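Local coordinates for protein SUMO-1 cysteine protease S273R (African swine fever virus pig/Kenya/KEN-50/1950, PDB 6LJ9) that probably acts as a cysteine protease that cleaves the viral pp220 and pp62 polyprotein precursors into core-shell proteins and blunts host innate immune responses, at residues Gly178-Ile183 against Ile211-Thr217; Ala171-Arg177 against Tyr239-Leu244; Ser12-Ile18 against Thr74-Ala78; Gln98-Ile102 against Gln139-Gly143. All blocks are in the same frame, centred on the assembly; numbering follows the deposited sequence.

Interaction 1 of 4, residues Gly178-Ile183 against Ile211-Thr217; sequences GDCWSI and IHHTVKT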
# COMPACT_ATOMS: atom_id res chain seq x y z
N GLY B 178 11.44 -4.24 -0.17
CA GLY B 178 12.00 -5.38 -0.87
C GLY B 178 12.90 -6.23 0.00
O GLY B 178 13.08 -5.99 1.20
N ASP B 179 13.49 -7.24 -0.63
CA ASP B 179 14.38 -8.14 0.09
C ASP B 179 15.71 -7.49 0.41
O ASP B 179 16.39 -7.91 1.35
CB ASP B 179 14.60 -9.43 -0.70
CG ASP B 179 15.11 -10.58 0.17
OD1 ASP B 179 14.54 -10.80 1.26
OD2 ASP B 179 16.07 -11.26 -0.24
N CYS B 180 16.10 -6.46 -0.35
CA CYS B 180 17.28 -5.65 -0.08
C CYS B 180 16.82 -4.22 0.17
O CYS B 180 16.40 -3.53 -0.77
CB CYS B 180 18.27 -5.71 -1.24
SG CYS B 180 19.49 -4.38 -1.23
N TRP B 181 16.88 -3.79 1.42
CA TRP B 181 16.52 -2.43 1.76
C TRP B 181 17.62 -1.47 1.33
O TRP B 181 18.81 -1.80 1.37
CB TRP B 181 16.26 -2.30 3.27
CG TRP B 181 15.13 -3.15 3.76
CD1 TRP B 181 14.35 -3.99 3.01
CD2 TRP B 181 14.64 -3.24 5.10
NE1 TRP B 181 13.41 -4.60 3.81
CE2 TRP B 181 13.57 -4.16 5.09
CE3 TRP B 181 15.00 -2.64 6.31
CZ2 TRP B 181 12.85 -4.48 6.25
CZ3 TRP B 181 14.29 -2.96 7.45
CH2 TRP B 181 13.23 -3.87 7.41
N SER B 182 17.22 -0.28 0.91
CA SER B 182 18.15 0.70 0.37
C SER B 182 17.90 2.07 0.98
O SER B 182 16.75 2.48 1.16
CB SER B 182 18.04 0.79 -1.16
OG SER B 182 16.72 1.11 -1.56
N ILE B 183 18.98 2.75 1.32
CA ILE B 183 18.96 4.15 1.75
C ILE B 183 19.49 4.97 0.59
O ILE B 183 20.65 4.81 0.19
CB ILE B 183 19.78 4.36 3.03
CG1 ILE B 183 19.28 3.43 4.14
CG2 ILE B 183 19.71 5.81 3.47
CD1 ILE B 183 20.27 3.25 5.27
N ILE B 211 17.11 -5.39 12.14
CA ILE B 211 15.85 -6.06 11.81
C ILE B 211 15.83 -6.61 10.40
O ILE B 211 14.84 -7.23 10.00
CB ILE B 211 14.65 -5.12 12.03
CG1 ILE B 211 14.70 -3.95 11.05
CG2 ILE B 211 14.61 -4.62 13.46
CD1 ILE B 211 13.49 -3.04 11.14
N HIS B 212 16.89 -6.40 9.61
CA HIS B 212 16.97 -6.95 8.27
C HIS B 212 18.41 -7.29 7.95
O HIS B 212 19.35 -6.78 8.57
CB HIS B 212 16.41 -5.97 7.22
CG HIS B 212 16.12 -6.61 5.89
ND1 HIS B 212 15.26 -7.67 5.75
CD2 HIS B 212 16.58 -6.33 4.65
CE1 HIS B 212 15.20 -8.02 4.48
NE2 HIS B 212 15.99 -7.22 3.79
N HIS B 213 18.59 -8.17 6.96
CA HIS B 213 19.90 -8.73 6.66
C HIS B 213 20.62 -8.02 5.52
O HIS B 213 21.85 -8.08 5.45
CB HIS B 213 19.76 -10.22 6.32
CG HIS B 213 18.73 -10.51 5.28
ND1 HIS B 213 18.93 -10.25 3.94
CD2 HIS B 213 17.49 -11.05 5.38
CE1 HIS B 213 17.86 -10.61 3.26
NE2 HIS B 213 16.97 -11.10 4.11
N THR B 214 19.89 -7.34 4.63
CA THR B 214 20.49 -6.69 3.47
C THR B 214 20.05 -5.23 3.44
O THR B 214 18.89 -4.93 3.14
CB THR B 214 20.10 -7.39 2.17
OG1 THR B 214 20.32 -8.80 2.31
CG2 THR B 214 20.93 -6.87 1.01
N VAL B 215 20.98 -4.32 3.75
CA VAL B 215 20.72 -2.89 3.73
C VAL B 215 21.85 -2.22 2.96
O VAL B 215 23.02 -2.37 3.32
CB VAL B 215 20.61 -2.30 5.15
CG1 VAL B 215 20.17 -0.85 5.08
CG2 VAL B 215 19.65 -3.12 6.00
N LYS B 216 21.49 -1.48 1.91
CA LYS B 216 22.45 -0.77 1.08
C LYS B 216 22.30 0.74 1.27
O LYS B 216 21.19 1.24 1.41
CB LYS B 216 22.28 -1.10 -0.40
CG LYS B 216 22.62 -2.53 -0.80
CD LYS B 216 22.49 -2.70 -2.31
CE LYS B 216 22.75 -4.13 -2.74
NZ LYS B 216 22.56 -4.30 -4.21
N THR B 217 23.43 1.44 1.26
CA THR B 217 23.45 2.89 1.12
C THR B 217 23.84 3.23 -0.31
O THR B 217 24.78 2.64 -0.86
CB THR B 217 24.44 3.54 2.10
OG1 THR B 217 25.77 3.08 1.82
CG2 THR B 217 24.07 3.18 3.53

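Interaction 2 of 4, residues Ala171-Arg177 against Tyr239-Leu244; sequences AIFVDMR and YIRARL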
# COMPACT_ATOMS: atom_id res chain seq x y z
N ALA B 171 16.68 14.80 -2.44
CA ALA B 171 15.75 13.85 -1.86
C ALA B 171 16.48 12.72 -1.15
O ALA B 171 17.59 12.33 -1.54
CB ALA B 171 14.82 13.27 -2.93
N ILE B 172 15.86 12.20 -0.09
CA ILE B 172 16.33 11.02 0.62
C ILE B 172 15.17 10.05 0.74
O ILE B 172 14.10 10.42 1.24
CB ILE B 172 16.90 11.36 2.01
CG1 ILE B 172 18.29 11.99 1.89
CG2 ILE B 172 16.94 10.12 2.90
CD1 ILE B 172 19.05 12.06 3.20
N PHE B 173 15.37 8.82 0.27
CA PHE B 173 14.32 7.80 0.27
C PHE B 173 14.87 6.51 0.85
O PHE B 173 15.95 6.05 0.45
CB PHE B 173 13.79 7.57 -1.14
CG PHE B 173 12.54 6.74 -1.18
CD1 PHE B 173 11.31 7.31 -0.94
CD2 PHE B 173 12.60 5.38 -1.47
CE1 PHE B 173 10.15 6.55 -0.97
CE2 PHE B 173 11.45 4.62 -1.50
CZ PHE B 173 10.22 5.20 -1.25
N VAL B 174 14.14 5.94 1.80
CA VAL B 174 14.49 4.66 2.42
C VAL B 174 13.43 3.66 2.02
O VAL B 174 12.26 3.79 2.41
CB VAL B 174 14.60 4.78 3.95
CG1 VAL B 174 14.91 3.42 4.57
CG2 VAL B 174 15.67 5.80 4.33
N ASP B 175 13.82 2.65 1.24
CA ASP B 175 12.90 1.64 0.75
C ASP B 175 13.08 0.38 1.58
O ASP B 175 14.12 -0.29 1.50
CB ASP B 175 13.14 1.37 -0.74
CG ASP B 175 12.07 0.50 -1.36
OD1 ASP B 175 11.13 0.09 -0.64
OD2 ASP B 175 12.17 0.22 -2.57
N MSE B 176 12.08 0.05 2.39
CA MSE B 176 12.11 -1.13 3.24
C MSE B 176 11.03 -2.13 2.83
O MSE B 176 10.52 -2.88 3.66
CB MSE B 176 11.95 -0.74 4.71
CG MSE B 176 13.04 0.17 5.23
SE MSE B 176 12.60 0.98 6.96
CE MSE B 176 11.24 2.25 6.36
N ARG B 177 10.69 -2.12 1.54
CA ARG B 177 9.67 -3.02 1.00
C ARG B 177 10.26 -4.31 0.44
O ARG B 177 9.64 -5.37 0.57
CB ARG B 177 8.87 -2.31 -0.10
CG ARG B 177 8.05 -1.12 0.38
CD ARG B 177 7.54 -0.30 -0.80
NE ARG B 177 8.64 0.24 -1.59
CZ ARG B 177 8.49 1.09 -2.60
NH1 ARG B 177 7.28 1.50 -2.94
NH2 ARG B 177 9.55 1.54 -3.26
N TYR B 239 11.34 12.21 -7.43
CA TYR B 239 12.07 11.00 -7.07
C TYR B 239 11.33 10.21 -6.01
O TYR B 239 11.17 8.99 -6.12
CB TYR B 239 13.48 11.36 -6.59
CG TYR B 239 14.34 10.16 -6.25
CD1 TYR B 239 15.02 9.47 -7.24
CD2 TYR B 239 14.48 9.74 -4.94
CE1 TYR B 239 15.81 8.38 -6.93
CE2 TYR B 239 15.27 8.64 -4.62
CZ TYR B 239 15.93 7.97 -5.62
OH TYR B 239 16.72 6.88 -5.32
N ILE B 240 10.85 10.89 -4.97
CA ILE B 240 10.11 10.22 -3.90
C ILE B 240 8.83 9.60 -4.45
O ILE B 240 8.49 8.46 -4.14
CB ILE B 240 9.83 11.19 -2.75
CG1 ILE B 240 11.13 11.64 -2.08
CG2 ILE B 240 8.88 10.56 -1.74
CD1 ILE B 240 10.94 12.60 -0.93
N ARG B 241 8.11 10.35 -5.29
CA ARG B 241 6.85 9.85 -5.83
C ARG B 241 7.09 8.67 -6.77
O ARG B 241 6.33 7.69 -6.75
CB ARG B 241 6.10 10.96 -6.56
CG ARG B 241 4.76 10.53 -7.13
CD ARG B 241 3.88 9.92 -6.05
NE ARG B 241 2.60 9.47 -6.58
CZ ARG B 241 1.48 10.18 -6.54
NH1 ARG B 241 1.48 11.39 -6.00
NH2 ARG B 241 0.36 9.69 -7.05
N ALA B 242 8.13 8.73 -7.60
CA ALA B 242 8.43 7.62 -8.50
C ALA B 242 8.83 6.37 -7.73
O ALA B 242 8.41 5.26 -8.08
CB ALA B 242 9.53 8.02 -9.48
N ARG B 243 9.63 6.53 -6.67
CA ARG B 243 9.99 5.37 -5.85
C ARG B 243 8.77 4.81 -5.13
O ARG B 243 8.66 3.60 -4.93
CB ARG B 243 11.08 5.75 -4.85
CG ARG B 243 12.37 6.25 -5.47
CD ARG B 243 13.17 5.12 -6.11
NE ARG B 243 13.68 4.18 -5.11
CZ ARG B 243 13.19 2.97 -4.92
NH1 ARG B 243 12.17 2.54 -5.65
NH2 ARG B 243 13.71 2.18 -3.99
N LEU B 244 7.85 5.69 -4.72
CA LEU B 244 6.61 5.23 -4.09
C LEU B 244 5.77 4.42 -5.06
O LEU B 244 5.15 3.42 -4.67
CB LEU B 244 5.82 6.42 -3.55
CG LEU B 244 6.30 7.04 -2.24
CD1 LEU B 244 5.48 8.29 -1.91
CD2 LEU B 244 6.21 6.03 -1.10

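Interaction 3 of 4, residues Ser12-Ile18 against Thr74-Ala78; sequences SECAEHI and TRFKA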
# COMPACT_ATOMS: atom_id res chain seq x y z
N SER B 12 -4.69 16.92 -12.22
CA SER B 12 -5.85 17.38 -11.48
C SER B 12 -5.43 18.05 -10.18
O SER B 12 -4.45 17.66 -9.55
CB SER B 12 -6.79 16.21 -11.19
OG SER B 12 -7.83 16.59 -10.30
N GLU B 13 -6.17 19.09 -9.79
CA GLU B 13 -5.88 19.80 -8.55
C GLU B 13 -6.59 19.22 -7.34
O GLU B 13 -6.37 19.70 -6.22
CB GLU B 13 -6.23 21.29 -8.70
CG GLU B 13 -7.72 21.58 -8.77
CD GLU B 13 -8.04 23.05 -8.59
OE1 GLU B 13 -7.09 23.84 -8.40
OE2 GLU B 13 -9.23 23.42 -8.64
N CYS B 14 -7.44 18.21 -7.53
CA CYS B 14 -8.05 17.54 -6.40
C CYS B 14 -7.01 16.73 -5.64
O CYS B 14 -5.96 16.37 -6.18
CB CYS B 14 -9.18 16.62 -6.85
SG CYS B 14 -10.44 17.34 -7.93
N ALA B 15 -7.30 16.46 -4.37
CA ALA B 15 -6.41 15.62 -3.58
C ALA B 15 -6.35 14.21 -4.18
O ALA B 15 -7.32 13.72 -4.76
CB ALA B 15 -6.87 15.56 -2.13
N GLU B 16 -5.19 13.57 -4.02
CA GLU B 16 -4.96 12.28 -4.66
C GLU B 16 -5.91 11.21 -4.14
O GLU B 16 -6.34 10.34 -4.90
CB GLU B 16 -3.50 11.85 -4.46
CG GLU B 16 -2.48 12.87 -4.94
CD GLU B 16 -1.73 12.41 -6.17
OE1 GLU B 16 -1.86 11.23 -6.55
OE2 GLU B 16 -1.00 13.24 -6.77
N HIS B 17 -6.24 11.26 -2.85
CA HIS B 17 -7.13 10.27 -2.25
C HIS B 17 -8.60 10.52 -2.55
O HIS B 17 -9.44 9.72 -2.14
CB HIS B 17 -6.92 10.21 -0.74
CG HIS B 17 -7.17 11.51 -0.04
ND1 HIS B 17 -6.23 12.52 0.01
CD2 HIS B 17 -8.24 11.97 0.64
CE1 HIS B 17 -6.72 13.54 0.69
NE2 HIS B 17 -7.94 13.23 1.08
N ILE B 18 -8.93 11.61 -3.24
CA ILE B 18 -10.31 11.92 -3.58
C ILE B 18 -10.74 11.04 -4.75
O ILE B 18 -10.11 11.05 -5.81
CB ILE B 18 -10.49 13.41 -3.91
CG1 ILE B 18 -10.18 14.26 -2.68
CG2 ILE B 18 -11.90 13.68 -4.41
CD1 ILE B 18 -10.96 13.87 -1.44
N THR B 74 -8.10 19.63 2.82
CA THR B 74 -8.46 18.22 2.83
C THR B 74 -8.85 17.66 1.47
O THR B 74 -8.73 16.44 1.27
CB THR B 74 -9.62 17.97 3.80
OG1 THR B 74 -10.76 18.74 3.39
CG2 THR B 74 -9.23 18.38 5.22
N ARG B 75 -9.31 18.49 0.54
CA ARG B 75 -9.78 18.00 -0.75
C ARG B 75 -9.03 18.58 -1.94
O ARG B 75 -9.37 18.25 -3.08
CB ARG B 75 -11.28 18.29 -0.91
CG ARG B 75 -12.15 17.60 0.13
CD ARG B 75 -13.63 17.75 -0.20
NE ARG B 75 -13.98 17.13 -1.47
CZ ARG B 75 -14.44 15.88 -1.59
NH1 ARG B 75 -14.61 15.13 -0.51
NH2 ARG B 75 -14.73 15.40 -2.79
N PHE B 76 -8.04 19.43 -1.71
CA PHE B 76 -7.22 19.99 -2.78
C PHE B 76 -5.75 19.70 -2.52
O PHE B 76 -5.35 19.40 -1.39
CB PHE B 76 -7.43 21.50 -2.93
CG PHE B 76 -8.75 21.88 -3.52
CD1 PHE B 76 -9.88 21.99 -2.72
CD2 PHE B 76 -8.87 22.15 -4.87
CE1 PHE B 76 -11.10 22.35 -3.26
CE2 PHE B 76 -10.08 22.51 -5.42
CZ PHE B 76 -11.20 22.61 -4.61
N LYS B 77 -4.95 19.78 -3.58
CA LYS B 77 -3.52 19.67 -3.43
C LYS B 77 -2.96 20.94 -2.79
O LYS B 77 -3.64 21.96 -2.68
CB LYS B 77 -2.85 19.40 -4.78
CG LYS B 77 -3.15 18.02 -5.35
CD LYS B 77 -2.52 17.83 -6.71
CE LYS B 77 -2.71 16.40 -7.22
NZ LYS B 77 -2.24 16.23 -8.62
N ALA B 78 -1.71 20.85 -2.35
CA ALA B 78 -1.08 21.97 -1.67
C ALA B 78 -0.89 23.15 -2.62
O ALA B 78 -0.70 22.96 -3.82
CB ALA B 78 0.26 21.56 -1.08

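Interaction 4 of 4, residues Gln98-Ile102 against Gln139-Gly143; sequences QRWAI and QYVEG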
# COMPACT_ATOMS: atom_id res chain seq x y z
N GLN B 98 2.86 15.50 3.28
CA GLN B 98 1.77 15.19 4.20
C GLN B 98 0.55 14.66 3.46
O GLN B 98 -0.19 13.83 4.00
CB GLN B 98 1.40 16.42 5.03
CG GLN B 98 2.40 16.75 6.13
CD GLN B 98 2.07 18.05 6.83
OE1 GLN B 98 1.64 19.02 6.21
NE2 GLN B 98 2.28 18.08 8.14
N ARG B 99 0.31 15.13 2.23
CA ARG B 99 -0.83 14.64 1.46
C ARG B 99 -0.56 13.26 0.87
O ARG B 99 -1.47 12.43 0.77
CB ARG B 99 -1.18 15.63 0.35
CG ARG B 99 -1.97 16.84 0.82
CD ARG B 99 -2.08 17.90 -0.27
NE ARG B 99 -3.04 18.94 0.09
CZ ARG B 99 -2.77 19.96 0.91
NH1 ARG B 99 -1.56 20.08 1.45
NH2 ARG B 99 -3.70 20.86 1.18
N TRP B 100 0.69 13.00 0.46
CA TRP B 100 1.02 11.68 -0.07
C TRP B 100 0.93 10.60 1.01
O TRP B 100 0.65 9.44 0.70
CB TRP B 100 2.42 11.70 -0.68
CG TRP B 100 2.52 12.51 -1.93
CD1 TRP B 100 1.49 13.11 -2.61
CD2 TRP B 100 3.71 12.82 -2.67
NE1 TRP B 100 1.97 13.77 -3.71
CE2 TRP B 100 3.33 13.61 -3.77
CE3 TRP B 100 5.06 12.50 -2.50
CZ2 TRP B 100 4.25 14.08 -4.70
CZ3 TRP B 100 5.97 12.98 -3.42
CH2 TRP B 100 5.56 13.76 -4.51
N ALA B 101 1.17 10.97 2.27
CA ALA B 101 1.04 10.02 3.37
C ALA B 101 -0.40 9.57 3.58
O ALA B 101 -0.62 8.52 4.19
CB ALA B 101 1.60 10.62 4.65
N ILE B 102 -1.37 10.34 3.09
CA ILE B 102 -2.76 9.91 3.14
C ILE B 102 -2.99 8.74 2.18
O ILE B 102 -3.57 7.71 2.55
CB ILE B 102 -3.71 11.08 2.82
CG1 ILE B 102 -3.34 12.32 3.64
CG2 ILE B 102 -5.15 10.69 3.06
CD1 ILE B 102 -4.11 13.56 3.24
N GLN B 139 4.23 10.64 12.96
CA GLN B 139 4.21 11.39 11.71
C GLN B 139 2.91 12.19 11.66
O GLN B 139 1.98 11.95 12.44
CB GLN B 139 4.32 10.47 10.49
CG GLN B 139 3.12 9.59 10.25
CD GLN B 139 3.32 8.67 9.07
OE1 GLN B 139 3.40 7.45 9.23
NE2 GLN B 139 3.40 9.24 7.87
N TYR B 140 2.86 13.14 10.74
CA TYR B 140 1.73 14.07 10.67
C TYR B 140 1.05 13.92 9.31
O TYR B 140 1.54 14.43 8.30
CB TYR B 140 2.20 15.50 10.94
CG TYR B 140 2.61 15.68 12.38
CD1 TYR B 140 3.91 15.42 12.79
CD2 TYR B 140 1.69 16.09 13.34
CE1 TYR B 140 4.29 15.57 14.11
CE2 TYR B 140 2.06 16.24 14.66
CZ TYR B 140 3.35 15.98 15.04
OH TYR B 140 3.72 16.13 16.36
N VAL B 141 -0.07 13.21 9.32
CA VAL B 141 -0.90 12.99 8.14
C VAL B 141 -2.13 13.88 8.27
O VAL B 141 -2.80 13.88 9.31
CB VAL B 141 -1.30 11.50 8.02
CG1 VAL B 141 -2.18 11.29 6.81
CG2 VAL B 141 -0.05 10.63 7.94
N GLU B 142 -2.42 14.63 7.21
CA GLU B 142 -3.39 15.73 7.25
C GLU B 142 -2.87 16.70 8.31
O GLU B 142 -1.69 17.09 8.24
CB GLU B 142 -4.81 15.21 7.47
CG GLU B 142 -5.17 14.00 6.63
CD GLU B 142 -6.65 13.69 6.65
OE1 GLU B 142 -7.45 14.64 6.78
OE2 GLU B 142 -7.02 12.50 6.53
N GLY B 143 -3.67 17.11 9.28
CA GLY B 143 -3.17 17.91 10.38
C GLY B 143 -3.22 17.14 11.68
O GLY B 143 -3.44 17.72 12.75

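Interaction 1 of 4, residues Gly178-Ile183 against Ile211-Thr217
The indole of Trp-181 lies at the apolar centre, where two parallel strands of the beta-alpha-beta unit 181-186, 195-208, 215-220 begin to pair. His-212 lies over it: the imidazole and the five-membered ring form a face-to-face stack (centroids 3.8 Å apart, planes at 10°), while His-212 CB makes a CH-pi contact 3.6 Å from the centroid of the six-membered ring. Trp-181 CZ3 also meets Ile-211 CG1 at 3.8 Å, and further along, Ile-183 CD1 meets Val-215 CG1 at 4.1 Å. Trp-181 and Ile-183 share the sheet face covered by helix 195-208. Three backbone hydrogen bonds form the parallel ladder: Trp-181 N to Thr-214 O is 2.9 Å, Lys-216 N to Trp-181 O 2.8 Å, and Ile-183 N to Lys-216 O 2.7 Å, so Lys-216 straddles Ser-182 as parallel register requires. At the polar edge, the Asp-179 carboxylate is hydrogen-bonded to Tyr-249 of the second subunit, while within the contact His-212 NE2 donates to Asp-179 O at 2.6 Å, with an angle of 158°.

Interaction 2 of 4, residues Ala171-Arg177 against Tyr239-Leu244
Apolar packing comes first. Strand 171-175 and helix 239-244 run nearly alongside each other (18°, axes 8.9 Å apart), and Phe-173 fills the space between them. Its CB lies 3.9 Å from Tyr-239 CE2, its CD1 4.1 Å from Ile-240 CG2 and its CE1 4.0 Å from Leu-244 CD2. One ring face receives a CH-pi contact from Arg-243 CB, 3.6 Å from the centroid and 15° off the normal. Ala-171 CB completes the layer, 4.1 Å from Tyr-239 CD2. This is the sheet-against-helix packing of the Ulp1-type catalytic domain in clan CA; helix 232-244 starts at Cys-232, the inferred nucleophile.

Charge pairing follows. Asp-175 OD2 bridges to Arg-243 NH2 at 2.9 Å, and Asp-175 OD1 to Arg-177 NE at 2.7 Å; Arg-243 is also paired with Glu-184. Asp-175 OD1 further accepts from Arg-177 N at 3.1 Å, closing an Asx turn. Among bonds to backbone, Arg-177 NH2 donates to Arg-243 O at 2.8 Å.

The two guanidinium groups approach to 3.7 Å (Arg-177 NH2 to Arg-243 NH1), a like-charge proximity that implies compensation by the shared carboxylate of Asp-175, with Glu-184 adding a second negative charge.

Interaction 3 of 4, residues Ser12-Ile18 against Thr74-Ala78
Two pieces of chain with little regular structure meet here through a single isolated beta bridge. Cys-14 and Phe-76 face each other with CA atoms 4.4 Å apart, and one backbone hydrogen bond flanks the pair on each side: Lys-77 N to Glu-13 O at 3.0 Å (164°) and Ala-15 N to Arg-75 O at 3.0 Å (157°). No further bridge extends the pattern. Just ahead of it, Ser-12 OG accepts from Cys-14 N at 3.2 Å, an ST turn; just after it, Ile-18 N to Ala-15 O at 3.1 Å closes a type I beta turn over Ala-15 to Ile-18. The contact thus joins the loop between helices 3-6 and 27-32 to the C-terminal end of helix 68-75, within the largely helical N-terminal part of the protease, and the loop is closed on itself by the disulfide of Cys-14 with Cys-24. Lys-77 is extended beyond CB, with chi2 to chi4 all t, so that NZ reaches Ser-12 O at 2.8 Å; the same amine also bonds His-268 O. Its salt bridge with Glu-16 is long (NZ to OE2 3.7 Å), and Glu-16 has a stronger partner in Arg-241. On the turn, His-17 NE2 makes a weak bond to Thr-74 O at 3.3 Å. Ile-18, though poorly ordered, lies against Arg-75, its CG2 3.7 Å from Arg-75 NH2, while Arg-75 NE is held by Cys-24 O.

Interaction 4 of 4, residues Gln98-Ile102 against Gln139-Gly143
Gln-98 begins the contact: its CA is 5.2 Å from that of Val-141, and its CG touches Tyr-140 O at 3.3 Å. That carbonyl is hydrogen-bonded by Asn-109, and no hydrogen bond crosses between the two segments, so the junction rests on packing. One turn on, Ala-101 directs its CB at the strand, 3.7 Å from Val-141 CG2 and 3.9 Å from Gln-139 NE2, an amide hydrogen-bonded to Asn-109 and merely packed here. The strand axis passes 7.4 Å from the helix axis, at a crossing angle of -79°. Ile-102 follows, with CG1 3.5 Å from Val-141 CG1 and CD1 3.6 Å from Glu-142 CG; Val-141 therefore receives both Ala-101 and Ile-102. The poorly ordered Glu-142, with phi of 59°, opens the two-residue link of the hairpin formed by strands 139-141 and 144-146. Helix 90-103 thus has this small hairpin lying across it, strand 107-109 beside both through Asn-109, and helix 232-244 packed against Trp-100.

Overall arrangement
From the N terminus, interaction 3 closes the first loop, bringing residues 12-18 to 74-78 within the N-terminal part. Interaction 4 follows in series, returning hairpin strand 139-141 to helix 90-103. Interaction 2 then opens at strand 169-175 and closes at helix 232-244; interaction 1, pairing strands 181-186 and 215-220, is nested inside that loop, and no loops cross. Bridging contacts make the series continuous: Phe-76 O to Arg-99 NE (2.8 Å) joins interactions 3 and 4, Ile-240 CG2 to Trp-100 CZ3 (4.1 Å) joins 2 and 4, and Ser-182 O to Asp-175 N (2.9 Å) joins 1 and 2. Arg-241 NH2 to Glu-16 OE1 (2.7 Å) ties the N-terminal loop to the catalytic domain.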